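Local coordinates for protein bottromycin amidohydrolase (Streptomyces purpureus, PDB 6I5S) that probably hydrolyses an amide bond beside the thiazoline of a bottromycin precursor peptide, as a zinc-dependent amidohydrolase acting as gatekeeper of the pathway, at residues P316-A319 with E320-A324; V146-G149 with P150-V154; A376-K379 with A380-D384; E20-P23 with L24-A27. All coordinates share one frame; numbering follows the deposited sequence.

Interaction 1 (P316-A319 with E320-A324)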
loop_
_atom_site.group_PDB
_atom_site.type_symbol
_atom_site.label_atom_id
_atom_site.label_comp_id
_atom_site.label_asym_id
_atom_site.label_seq_id
_atom_site.Cartn_x
_atom_site.Cartn_y
_atom_site.Cartn_z
ATOM N N PRO A 316 -15.213 17.640 -19.283
ATOM C CA PRO A 316 -13.854 18.050 -18.907
ATOM C C PRO A 316 -13.788 19.181 -17.881
ATOM O O PRO A 316 -12.868 19.182 -17.052
ATOM C CB PRO A 316 -13.256 18.493 -20.252
ATOM C CG PRO A 316 -14.020 17.742 -21.281
ATOM C CD PRO A 316 -15.394 17.590 -20.751
ATOM N N ALA A 317 -14.711 20.147 -17.902
ATOM C CA ALA A 317 -14.645 21.219 -16.906
ATOM C C ALA A 317 -14.861 20.666 -15.505
ATOM O O ALA A 317 -14.218 21.102 -14.541
ATOM C CB ALA A 317 -15.665 22.311 -17.218
ATOM N N GLU A 318 -15.776 19.715 -15.371
ATOM C CA GLU A 318 -16.040 19.108 -14.066
ATOM C C GLU A 318 -14.872 18.236 -13.634
ATOM O O GLU A 318 -14.528 18.191 -12.450
ATOM C CB GLU A 318 -17.318 18.290 -14.124
ATOM C CG GLU A 318 -17.664 17.523 -12.853
ATOM C CD GLU A 318 -17.917 18.406 -11.658
ATOM O OE1 GLU A 318 -17.988 19.663 -11.801
ATOM O OE2 GLU A 318 -18.078 17.843 -10.572
ATOM N N ALA A 319 -14.232 17.549 -14.588
ATOM C CA ALA A 319 -13.047 16.762 -14.267
ATOM C C ALA A 319 -11.956 17.654 -13.680
ATOM O O ALA A 319 -11.315 17.291 -12.683
ATOM C CB ALA A 319 -12.555 16.038 -15.531
ATOM N N GLU A 320 -11.724 18.808 -14.309
ATOM C CA GLU A 320 -10.783 19.816 -13.801
ATOM C C GLU A 320 -11.171 20.293 -12.401
ATOM O O GLU A 320 -10.305 20.473 -11.535
ATOM C CB GLU A 320 -10.689 21.019 -14.753
ATOM C CG GLU A 320 -10.218 20.684 -16.128
ATOM C CD GLU A 320 -8.767 20.280 -16.152
ATOM O OE1 GLU A 320 -8.153 20.180 -15.068
ATOM O OE2 GLU A 320 -8.238 20.063 -17.258
ATOM N N ARG A 321 -12.463 20.518 -12.157
ATOM C CA ARG A 321 -12.881 20.971 -10.835
ATOM C C ARG A 321 -12.565 19.901 -9.796
ATOM O O ARG A 321 -12.071 20.197 -8.708
ATOM C CB ARG A 321 -14.378 21.301 -10.812
ATOM C CG ARG A 321 -14.874 21.796 -9.467
ATOM C CD ARG A 321 -16.377 22.043 -9.491
ATOM N NE ARG A 321 -17.154 20.834 -9.190
ATOM C CZ ARG A 321 -17.853 20.623 -8.073
ATOM N NH1 ARG A 321 -18.526 19.494 -7.931
ATOM N NH2 ARG A 321 -17.904 21.535 -7.106
ATOM N N ARG A 322 -12.885 18.650 -10.109
ATOM C CA ARG A 322 -12.628 17.564 -9.152
ATOM C C ARG A 322 -11.138 17.367 -8.937
ATOM O O ARG A 322 -10.689 17.140 -7.803
ATOM C CB ARG A 322 -13.289 16.289 -9.633
ATOM C CG ARG A 322 -14.795 16.445 -9.727
ATOM C CD ARG A 322 -15.383 15.146 -10.236
ATOM N NE ARG A 322 -16.820 15.266 -10.494
ATOM C CZ ARG A 322 -17.578 14.268 -10.940
ATOM N NH1 ARG A 322 -17.047 13.072 -11.170
ATOM N NH2 ARG A 322 -18.865 14.459 -11.147
ATOM N N GLY A 323 -10.340 17.452 -10.013
ATOM C CA GLY A 323 -8.902 17.331 -9.842
ATOM C C GLY A 323 -8.335 18.377 -8.896
ATOM O O GLY A 323 -7.456 18.074 -8.077
ATOM N N ALA A 324 -8.826 19.628 -9.004
ATOM C CA ALA A 324 -8.401 20.678 -8.083
ATOM C C ALA A 324 -8.756 20.353 -6.630
ATOM O O ALA A 324 -8.016 20.733 -5.712
ATOM C CB ALA A 324 -9.024 22.011 -8.475
HETATM O O HOH W 1 -20.817 16.576 -9.894
#
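Glu318 and Arg321 both start with CG anti to the backbone N, and Glu318 then bends at chi2 (63°) while Arg321 bends at chi3. The two side chains run alongside each other, pointing the same way. Arg321 grips the carboxylate side-on. Its NE gives a bond of 3.0 Å to Glu318 OE1, and its NH1 gives one of 3.1 Å to Glu318 OE2. The second bond uses the syn lone pair of OE2 and lies in the guanidinium plane. Arg322, its chain extended from CG to NE, crosses Glu318 at a slant. Arg322 NE meets Glu318 OE2 on the anti side at 2.9 Å, with OE2 at the guanidinium edge, near its plane, and the two groups' planes 87° apart. OE2 thus accepts from both arginines, and a water links it to Arg322 NH2. The group is a salt-bridge network of i to i+3 and i to i+4 pairs. The helix bonds beneath it are regular, such as Arg322 N to Glu318 O at 2.9 Å. The network lies on the surface, in the first turns of helix 316-338. Arg321 forms a second salt bridge with Asp247, and both arginines pack on Trp246 of helix 245-254.

Interaction 2 (V146-G149 with P150-V154)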
loop_
_atom_site.group_PDB
_atom_site.type_symbol
_atom_site.label_atom_id
_atom_site.label_comp_id
_atom_site.label_asym_id
_atom_site.label_seq_id
_atom_site.Cartn_x
_atom_site.Cartn_y
_atom_site.Cartn_z
ATOM N N VAL A 146 -13.469 -6.416 8.292
ATOM C CA VAL A 146 -13.770 -5.016 8.602
ATOM C C VAL A 146 -14.992 -5.029 9.515
ATOM O O VAL A 146 -15.943 -5.792 9.292
ATOM C CB VAL A 146 -14.040 -4.131 7.362
ATOM C CG1 VAL A 146 -12.811 -4.062 6.456
ATOM C CG2 VAL A 146 -15.248 -4.588 6.628
ATOM N N VAL A 147 -14.990 -4.170 10.527
ATOM C CA VAL A 147 -16.057 -4.062 11.503
ATOM C C VAL A 147 -16.864 -2.812 11.159
ATOM O O VAL A 147 -16.275 -1.771 10.862
ATOM C CB VAL A 147 -15.489 -3.950 12.929
ATOM C CG1 VAL A 147 -16.477 -3.554 13.855
ATOM C CG2 VAL A 147 -14.856 -5.381 13.277
ATOM N N ASP A 148 -18.178 -2.945 11.152
ATOM C CA ASP A 148 -19.057 -1.830 10.863
ATOM C C ASP A 148 -20.299 -1.947 11.728
ATOM O O ASP A 148 -20.568 -2.997 12.316
ATOM C CB ASP A 148 -19.473 -1.786 9.394
ATOM C CG ASP A 148 -19.795 -0.356 8.891
ATOM O OD1 ASP A 148 -19.760 0.609 9.689
ATOM O OD2 ASP A 148 -20.112 -0.200 7.670
ATOM N N GLY A 149 -21.057 -0.841 11.817
ATOM C CA GLY A 149 -22.258 -0.824 12.640
ATOM C C GLY A 149 -23.481 -1.230 11.846
ATOM O O GLY A 149 -23.440 -1.461 10.634
ATOM N N PRO A 150 -24.615 -1.339 12.517
ATOM C CA PRO A 150 -25.854 -1.490 11.764
ATOM C C PRO A 150 -26.036 -0.250 10.899
ATOM O O PRO A 150 -25.501 0.829 11.171
ATOM C CB PRO A 150 -26.936 -1.644 12.850
ATOM C CG PRO A 150 -26.304 -1.288 14.121
ATOM C CD PRO A 150 -24.822 -1.212 13.972
ATOM N N GLY A 151 -26.732 -0.418 9.807
ATOM C CA GLY A 151 -26.769 0.703 8.895
ATOM C C GLY A 151 -25.512 0.846 8.076
ATOM O O GLY A 151 -25.372 1.827 7.347
ATOM N N SER A 152 -24.606 -0.122 8.165
ATOM C CA SER A 152 -23.467 -0.226 7.268
ATOM C C SER A 152 -23.911 -0.111 5.817
ATOM O O SER A 152 -24.960 -0.634 5.432
ATOM C CB SER A 152 -22.780 -1.590 7.478
ATOM O OG SER A 152 -21.798 -1.800 6.489
ATOM N N HIS A 153 -23.089 0.562 5.006
ATOM C CA HIS A 153 -23.265 0.549 3.557
ATOM C C HIS A 153 -22.668 -0.701 2.901
ATOM O O HIS A 153 -22.845 -0.895 1.694
ATOM C CB HIS A 153 -22.624 1.801 2.976
ATOM C CG HIS A 153 -23.366 3.068 3.296
ATOM N ND1 HIS A 153 -23.453 4.127 2.409
ATOM C CD2 HIS A 153 -24.079 3.433 4.391
ATOM C CE1 HIS A 153 -24.183 5.087 2.952
ATOM N NE2 HIS A 153 -24.563 4.695 4.157
ATOM N N VAL A 154 -21.952 -1.535 3.650
ATOM C CA VAL A 154 -21.367 -2.767 3.107
ATOM C C VAL A 154 -21.740 -3.937 4.000
ATOM O O VAL A 154 -20.854 -4.677 4.445
ATOM C CB VAL A 154 -19.846 -2.652 2.975
ATOM C CG1 VAL A 154 -19.509 -1.788 1.765
ATOM C CG2 VAL A 154 -19.224 -2.068 4.256
HETATM O O HOH W 2 -20.787 1.859 6.094
#
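A type II beta turn from Gly149 to Ser152 follows strand 147-148, and an ST turn at Ser152 continues it. Asp148, at the end of the strand, reaches across to Ser152. Ser152 OG donates a hydrogen bond to Asp148 OD2 at a short 2.6 Å. The hydroxyl meets this oxygen from above the carboxylate plane, 38° out of it. OG stands anti to the backbone N of Ser152 (chi1 171°), which turns it back toward the strand. The same OG accepts from Val154 N at 2.9 Å, the bond that defines the ST turn. The beta turn itself is closed by a weak bond from Ser152 N to Gly149 O, 3.0 Å long. Gly151 sits third in the turn with positive phi, where a side chain would be jammed against the preceding carbonyl.

A water donates to Asp148 OD2 at 2.7 Å and accepts from His153 N. Asp148 OD1 takes a weak bond from Gly149 N and another bond from Asp187 N, outside the loop. The carboxylate is therefore held through both oxygens, and its rotation is well fixed. OG both gives and accepts a hydrogen bond. This pair of bonds links the strand end to the backbone at Val154. Asp148 is buried, and its two oxygens are met by a hydroxyl, amides and a water. These donors would probably favour the charged form of the carboxylate and hold the turn to the strand.

Interaction 3 (A376-K379 with A380-D384)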
loop_
_atom_site.group_PDB
_atom_site.type_symbol
_atom_site.label_atom_id
_atom_site.label_comp_id
_atom_site.label_asym_id
_atom_site.label_seq_id
_atom_site.Cartn_x
_atom_site.Cartn_y
_atom_site.Cartn_z
ATOM N N ALA A 376 11.104 12.704 3.005
ATOM C CA ALA A 376 9.819 12.519 3.662
ATOM C C ALA A 376 9.012 11.412 2.999
ATOM O O ALA A 376 8.392 10.575 3.678
ATOM C CB ALA A 376 9.041 13.841 3.658
ATOM N N VAL A 377 8.982 11.401 1.668
ATOM C CA VAL A 377 8.151 10.394 1.025
ATOM C C VAL A 377 8.806 9.017 1.145
ATOM O O VAL A 377 8.116 7.992 1.336
ATOM C CB VAL A 377 7.855 10.814 -0.428
ATOM C CG1 VAL A 377 9.061 10.593 -1.319
ATOM C CG2 VAL A 377 6.644 10.099 -0.938
ATOM N N LEU A 378 10.139 8.969 1.151
ATOM C CA LEU A 378 10.802 7.690 1.387
ATOM C C LEU A 378 10.515 7.161 2.795
ATOM O O LEU A 378 10.263 5.960 2.984
ATOM C CB LEU A 378 12.306 7.811 1.181
ATOM C CG LEU A 378 13.085 6.480 1.297
ATOM C CD1 LEU A 378 12.591 5.423 0.303
ATOM C CD2 LEU A 378 14.579 6.686 1.166
ATOM N N LYS A 379 10.552 8.039 3.804
ATOM C CA LYS A 379 10.200 7.644 5.163
ATOM C C LYS A 379 8.771 7.113 5.239
ATOM O O LYS A 379 8.512 6.110 5.895
ATOM C CB LYS A 379 10.392 8.823 6.125
ATOM C CG LYS A 379 10.167 8.486 7.560
ATOM C CD LYS A 379 10.425 9.675 8.509
ATOM C CE LYS A 379 10.435 9.185 9.974
ATOM N NZ LYS A 379 10.655 10.277 10.952
ATOM N N ALA A 380 7.824 7.791 4.598
ATOM C CA ALA A 380 6.447 7.310 4.535
ATOM C C ALA A 380 6.317 5.946 3.851
ATOM O O ALA A 380 5.475 5.131 4.243
ATOM C CB ALA A 380 5.598 8.314 3.773
ATOM N N ALA A 381 7.162 5.672 2.852
ATOM C CA ALA A 381 7.093 4.449 2.066
ATOM C C ALA A 381 7.699 3.287 2.820
ATOM O O ALA A 381 7.425 2.122 2.505
ATOM C CB ALA A 381 7.843 4.657 0.719
ATOM N N THR A 382 8.507 3.576 3.842
ATOM C CA THR A 382 9.296 2.538 4.471
ATOM C C THR A 382 9.244 2.596 5.996
ATOM O O THR A 382 8.410 1.908 6.601
ATOM C CB THR A 382 10.769 2.576 3.976
ATOM O OG1 THR A 382 11.410 3.839 4.257
ATOM C CG2 THR A 382 10.851 2.312 2.489
ATOM N N ALA A 383 10.197 3.293 6.624
ATOM C CA ALA A 383 10.345 3.290 8.083
ATOM C C ALA A 383 9.034 3.547 8.843
ATOM O O ALA A 383 8.758 2.893 9.839
ATOM C CB ALA A 383 11.383 4.341 8.482
ATOM N N ASP A 384 8.239 4.546 8.423
ATOM C CA ASP A 384 7.027 4.834 9.197
ATOM C C ASP A 384 5.963 3.775 8.967
ATOM O O ASP A 384 5.128 3.531 9.846
ATOM C CB ASP A 384 6.508 6.221 8.847
ATOM C CG ASP A 384 7.097 7.307 9.746
ATOM O OD1 ASP A 384 8.002 6.997 10.533
ATOM O OD2 ASP A 384 6.629 8.461 9.695
#
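Leu378 O and Thr382 OG1 meet through a 2.7 Å hydrogen bond, with the threonine hydroxyl as donor. OG1 lies above the carbonyl plane, 38° out of it. Thr382 has OG1 between its backbone N and carbonyl carbon (chi1 60°), which turns the hydroxyl back onto the preceding turn. Its CG2 then rests 4.2 Å from Leu378 CD1. Replacing Thr382 by an alanine would probably leave Leu378 O without its hydroxyl partner and open a small gap beside the leucine methyl.

Lys379 O takes two donors. Asp384 N reaches it at 3.0 Å and Thr382 N at 3.3 Å, from opposite faces of the carbonyl plane. The second bond comes in steeply, 72° out of that plane. One carbonyl thus joins the end of one helix to the start of the next. The Lys379 side chain is fully extended and crosses Asp384 at a slant, its CE 3.3 Å from Asp384 OD1. Lys379 NZ is farther from that oxygen, 4.2 Å, too long for a salt bridge. The carboxylate has its salt bridge with Arg342 instead.

Further back, Ala380 N and Ala381 N bond to Ala376 O and Val377 O in ordinary helical fashion. Thr382 leaves helical backbone angles and forms the break between helices 374-381 and 383-388. Around this break, Thr382 packs on Pro88 and Phe90 of strand 84-95. Val377 and Ala381 face helix 358-369, and Ala381 also shares a backbone bond with Val91.

Interaction 4 (E20-P23 with L24-A27)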
loop_
_atom_site.group_PDB
_atom_site.type_symbol
_atom_site.label_atom_id
_atom_site.label_comp_id
_atom_site.label_asym_id
_atom_site.label_seq_id
_atom_site.Cartn_x
_atom_site.Cartn_y
_atom_site.Cartn_z
ATOM N N GLU A 20 -3.436 -23.550 -7.551
ATOM C CA GLU A 20 -2.658 -24.586 -8.224
ATOM C C GLU A 20 -2.755 -24.428 -9.733
ATOM O O GLU A 20 -3.809 -24.083 -10.275
ATOM C CB GLU A 20 -3.162 -25.979 -7.826
ATOM C CG GLU A 20 -3.249 -26.230 -6.332
ATOM C CD GLU A 20 -2.039 -26.951 -5.789
ATOM O OE1 GLU A 20 -1.885 -28.151 -6.102
ATOM O OE2 GLU A 20 -1.239 -26.317 -5.060
ATOM N N GLY A 21 -1.651 -24.709 -10.418
ATOM C CA GLY A 21 -1.586 -24.623 -11.872
ATOM C C GLY A 21 -1.547 -23.223 -12.452
ATOM O O GLY A 21 -1.616 -23.080 -13.670
ATOM N N ASP A 22 -1.467 -22.218 -11.648
ATOM C CA ASP A 22 -1.399 -20.860 -12.176
ATOM C C ASP A 22 0.040 -20.524 -12.591
ATOM O O ASP A 22 0.992 -20.838 -11.866
ATOM C CB ASP A 22 -1.895 -19.885 -11.126
ATOM C CG ASP A 22 -1.945 -18.442 -11.634
ATOM O OD1 ASP A 22 -3.010 -17.955 -12.039
ATOM O OD2 ASP A 22 -0.900 -17.778 -11.615
ATOM N N PRO A 23 0.242 -19.886 -13.746
ATOM C CA PRO A 23 1.621 -19.638 -14.212
ATOM C C PRO A 23 2.392 -18.652 -13.366
ATOM O O PRO A 23 3.630 -18.740 -13.273
ATOM C CB PRO A 23 1.418 -19.070 -15.624
ATOM C CG PRO A 23 -0.039 -18.914 -15.805
ATOM C CD PRO A 23 -0.755 -19.191 -14.569
ATOM N N LEU A 24 1.708 -17.662 -12.819
ATOM C CA LEU A 24 2.360 -16.697 -11.945
ATOM C C LEU A 24 2.756 -17.339 -10.623
ATOM O O LEU A 24 3.839 -17.060 -10.096
ATOM C CB LEU A 24 1.441 -15.487 -11.716
ATOM C CG LEU A 24 1.266 -14.478 -12.870
ATOM C CD1 LEU A 24 0.343 -13.319 -12.417
ATOM C CD2 LEU A 24 2.574 -13.946 -13.217
ATOM N N VAL A 25 1.886 -18.181 -10.063
ATOM C CA VAL A 25 2.235 -18.935 -8.852
ATOM C C VAL A 25 3.443 -19.803 -9.104
ATOM O O VAL A 25 4.385 -19.870 -8.292
ATOM C CB VAL A 25 1.039 -19.780 -8.393
ATOM C CG1 VAL A 25 1.410 -20.644 -7.182
ATOM C CG2 VAL A 25 -0.125 -18.901 -8.013
ATOM N N ALA A 26 3.431 -20.498 -10.236
ATOM C CA ALA A 26 4.570 -21.349 -10.579
ATOM C C ALA A 26 5.867 -20.545 -10.628
ATOM O O ALA A 26 6.910 -21.003 -10.146
ATOM C CB ALA A 26 4.314 -22.039 -11.922
ATOM N N ALA A 27 5.826 -19.347 -11.240
ATOM C CA ALA A 27 7.022 -18.509 -11.293
ATOM C C ALA A 27 7.500 -18.120 -9.898
ATOM O O ALA A 27 8.710 -18.187 -9.615
ATOM C CB ALA A 27 6.780 -17.276 -12.145
#
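Asp22 and Val25 cross at about a right angle at the start of helix 23-31. Asp22 CB lies 3.7 Å from Val25 CG2, so the valine methyl packs against the stem of the aspartate. The aspartate CG is anti to the backbone N (chi1 -176°), and this swings OD2 over the backbone N-H groups of the first turn. OD2 accepts from Val25 N at 3.2 Å through its anti lone pair, with an N-H...O angle of 159°. It also receives a weak bond from Leu24 N, 2.9 Å long but bent. This is an N-cap: a single oxygen holds two first-turn amides that lack a helical carbonyl four residues back. The negative charge would also suit the positive end of the helix dipole.

Leu24 is turned differently. Its CB sits 3.3 Å from Asp22 OD2, while its branched end runs on to other parts of the fold. Pro23 fills the first helical position, where the lack of an N-H costs no bond. Regular helix bonding begins here, with Ala26 N to Asp22 O at 3.0 Å and Ala27 N to Pro23 O at 3.1 Å. With Asp22 replaced by an alanine, Leu24 N and Val25 N would probably lose their cap, and the first turn is likely to fray.

The helix start rests on helix 100-108, where Asp22, Leu24 and Val25 all touch Val100 and Leu24 also meets Val104. Leu24 and Ala27 pack on Leu440 of helix 431-444.

How the interactions relate
All four contacts are local, and none touches another. Interaction 4 comes first along the chain, then interactions 2, 1 and 3. Interactions 1 and 2 have the closest approach, about 17 Å between nearest atoms, and interactions 1 and 4 lie farthest apart, with centres 42 Å from each other. Interaction 3 is the innermost, about 12 Å from the chain centre, and lies across that centre from interactions 2 and 4. Interaction 2 is near the metal site: the Val154 side chain is about 9 Å from a zinc ion. The zinc ions are bound by His94, His96, His210, His229, Asp348 and a carboxylated lysine. Interactions 1 and 4 lie at helix starts, the first a surface contact, the other partly buried.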